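Local coordinates for lantibiotic dehydratase (Microbispora corallina, PDB 5EHK), which probably dehydrates serine and threonine residues of the NAI-107 precursor peptide in a tRNA-dependent manner during lantibiotic biosynthesis, at residues S397-G402 against G659-E664. Sequence-based numbering, arbitrary orientation.
Sequences SPPRRG and GQRLWE
Arg661 lays its guanidinium across the inverse gamma turn centred on Pro399, whose CA sits over the middle of one face, 3.7 Å above the plane. Two irregular loops of the lantibiotic dehydratase N-terminal region meet here, one linking helices 380-395 and 407-417, the other running from helix 647-656 to strand 676-682. With CG anti to its backbone N (chi1 175°) and the chain extended to NE, Arg661 grips Ser397 side-on. NE donates to Ser397 OG at 2.8 Å, the hydroxyl oxygen lying somewhat off the guanidinium plane, while NH2 donates to Ser397 O, which is almost in that plane. The serine hydroxyl is also hydrogen-bonded to Trp394 O, and Arg661 NH1 forms a salt bridge with Asp490, so the buried arginine ties the turn to a third part of the chain and its charge is probably balanced there. At the far end of the contact the link is backbone to backbone: Gly402 N meets Gln660 O at 2.9 Å along a nearly straight bond (174°). Beside it the Leu662 CD1 methyl packs 3.9 Å from Gly402 C. Arg401 CB and CG lie against the backbone of Gly659. The carboxylate end of Glu664 crosses the Pro398 ring obliquely, with Glu664 OE2 3.7 Å from Pro398 CG. Between these contacts, one water donates to both Pro398 O and Leu662 O, at 3.1 and 3.0 Å.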
loop_
_atom_site.group_PDB
_atom_site.type_symbol
_atom_site.label_atom_id
_atom_site.label_comp_id
_atom_site.label_asym_id
_atom_site.label_seq_id
_atom_site.Cartn_x
_atom_site.Cartn_y
_atom_site.Cartn_z
ATOM N N SER A 397 7.019 23.110 4.160
ATOM C CA SER A 397 7.393 21.737 4.467
ATOM C C SER A 397 6.163 20.877 4.804
ATOM O O SER A 397 5.074 21.412 5.057
ATOM C CB SER A 397 8.399 21.745 5.625
ATOM O OG SER A 397 7.776 22.205 6.811
ATOM N N PRO A 398 6.316 19.543 4.752
ATOM C CA PRO A 398 5.224 18.624 5.146
ATOM C C PRO A 398 4.739 18.795 6.608
ATOM O O PRO A 398 5.529 19.066 7.505
ATOM C CB PRO A 398 5.851 17.240 4.964
ATOM C CG PRO A 398 7.009 17.454 3.966
ATOM C CD PRO A 398 7.504 18.834 4.229
ATOM N N PRO A 399 3.431 18.625 6.844
ATOM C CA PRO A 399 2.835 18.801 8.179
ATOM C C PRO A 399 3.084 17.580 9.065
ATOM O O PRO A 399 2.186 16.812 9.409
ATOM C CB PRO A 399 1.345 18.974 7.868
ATOM C CG PRO A 399 1.146 18.171 6.642
ATOM C CD PRO A 399 2.415 18.296 5.829
ATOM N N ARG A 400 4.339 17.435 9.441
ATOM C CA ARG A 400 4.855 16.227 10.053
ATOM C C ARG A 400 5.876 16.634 11.141
ATOM O O ARG A 400 6.508 17.676 11.021
ATOM C CB ARG A 400 5.540 15.416 8.941
ATOM C CG ARG A 400 5.985 14.042 9.348
ATOM C CD ARG A 400 7.048 13.494 8.425
ATOM N NE ARG A 400 6.813 13.800 7.018
ATOM C CZ ARG A 400 5.856 13.236 6.286
ATOM N NH1 ARG A 400 5.036 12.350 6.845
ATOM N NH2 ARG A 400 5.703 13.566 5.007
ATOM N N ARG A 401 6.025 15.858 12.208
ATOM C CA ARG A 401 7.171 16.047 13.118
ATOM C C ARG A 401 8.132 14.852 13.039
ATOM O O ARG A 401 7.712 13.699 13.074
ATOM C CB ARG A 401 6.711 16.324 14.557
ATOM C CG ARG A 401 6.323 17.794 14.791
ATOM C CD ARG A 401 4.993 17.955 15.575
ATOM N NE ARG A 401 3.915 17.290 14.856
ATOM C CZ ARG A 401 3.421 17.722 13.691
ATOM N NH1 ARG A 401 3.902 18.839 13.139
ATOM N NH2 ARG A 401 2.443 17.052 13.066
ATOM N N GLY A 402 9.422 15.120 12.916
ATOM C CA GLY A 402 10.377 14.033 12.809
ATOM C C GLY A 402 10.491 13.480 11.404
ATOM O O GLY A 402 9.720 13.837 10.538
ATOM N N GLY A 659 9.948 15.390 17.061
ATOM C CA GLY A 659 9.334 16.577 17.604
ATOM C C GLY A 659 9.694 17.837 16.852
ATOM O O GLY A 659 9.237 18.917 17.201
ATOM N N GLN A 660 10.521 17.719 15.826
ATOM C CA GLN A 660 10.864 18.879 15.027
ATOM C C GLN A 660 10.294 18.793 13.599
ATOM O O GLN A 660 10.501 17.797 12.893
ATOM C CB GLN A 660 12.372 19.003 14.944
ATOM C CG GLN A 660 13.100 18.928 16.276
ATOM C CD GLN A 660 14.584 19.139 16.086
ATOM O OE1 GLN A 660 14.988 20.154 15.561
ATOM N NE2 GLN A 660 15.392 18.136 16.402
ATOM N N ARG A 661 9.601 19.837 13.158
ATOM C CA ARG A 661 9.177 19.905 11.765
ATOM C C ARG A 661 10.347 20.243 10.816
ATOM O O ARG A 661 10.988 21.272 10.959
ATOM C CB ARG A 661 8.033 20.900 11.612
ATOM C CG ARG A 661 7.613 21.133 10.185
ATOM C CD ARG A 661 6.292 21.849 10.123
ATOM N NE ARG A 661 5.766 21.866 8.764
ATOM C CZ ARG A 661 4.523 22.213 8.440
ATOM N NH1 ARG A 661 3.639 22.583 9.375
ATOM N NH2 ARG A 661 4.169 22.184 7.164
ATOM N N LEU A 662 10.640 19.355 9.869
ATOM C CA LEU A 662 11.893 19.421 9.128
ATOM C C LEU A 662 11.754 19.972 7.722
ATOM O O LEU A 662 11.021 19.421 6.918
ATOM C CB LEU A 662 12.493 18.031 9.030
ATOM C CG LEU A 662 12.683 17.201 10.293
ATOM C CD1 LEU A 662 13.146 15.830 9.846
ATOM C CD2 LEU A 662 13.714 17.827 11.187
ATOM N N TRP A 663 12.514 21.018 7.409
ATOM C CA TRP A 663 12.465 21.658 6.101
ATOM C C TRP A 663 12.906 20.654 5.007
ATOM O O TRP A 663 13.644 19.702 5.282
ATOM C CB TRP A 663 13.384 22.886 6.107
ATOM C CG TRP A 663 14.792 22.477 5.957
ATOM C CD1 TRP A 663 15.616 21.996 6.929
ATOM C CD2 TRP A 663 15.534 22.431 4.735
ATOM N NE1 TRP A 663 16.842 21.668 6.392
ATOM C CE2 TRP A 663 16.819 21.921 5.045
ATOM C CE3 TRP A 663 15.239 22.768 3.408
ATOM C CZ2 TRP A 663 17.810 21.741 4.079
ATOM C CZ3 TRP A 663 16.218 22.589 2.442
ATOM C CH2 TRP A 663 17.492 22.083 2.785
ATOM N N GLU A 664 12.449 20.851 3.771
ATOM C CA GLU A 664 12.913 20.038 2.645
ATOM C C GLU A 664 13.085 20.954 1.468
ATOM O O GLU A 664 12.495 22.031 1.434
ATOM C CB GLU A 664 11.860 19.012 2.250
ATOM C CG GLU A 664 11.373 18.100 3.328
ATOM C CD GLU A 664 10.528 16.979 2.766
ATOM O OE1 GLU A 664 10.018 17.125 1.628
ATOM O OE2 GLU A 664 10.357 15.960 3.467
HETATM O O HOH W 1 8.463 18.109 7.614
HETATM O O HOH W 2 7.851 13.308 15.995
#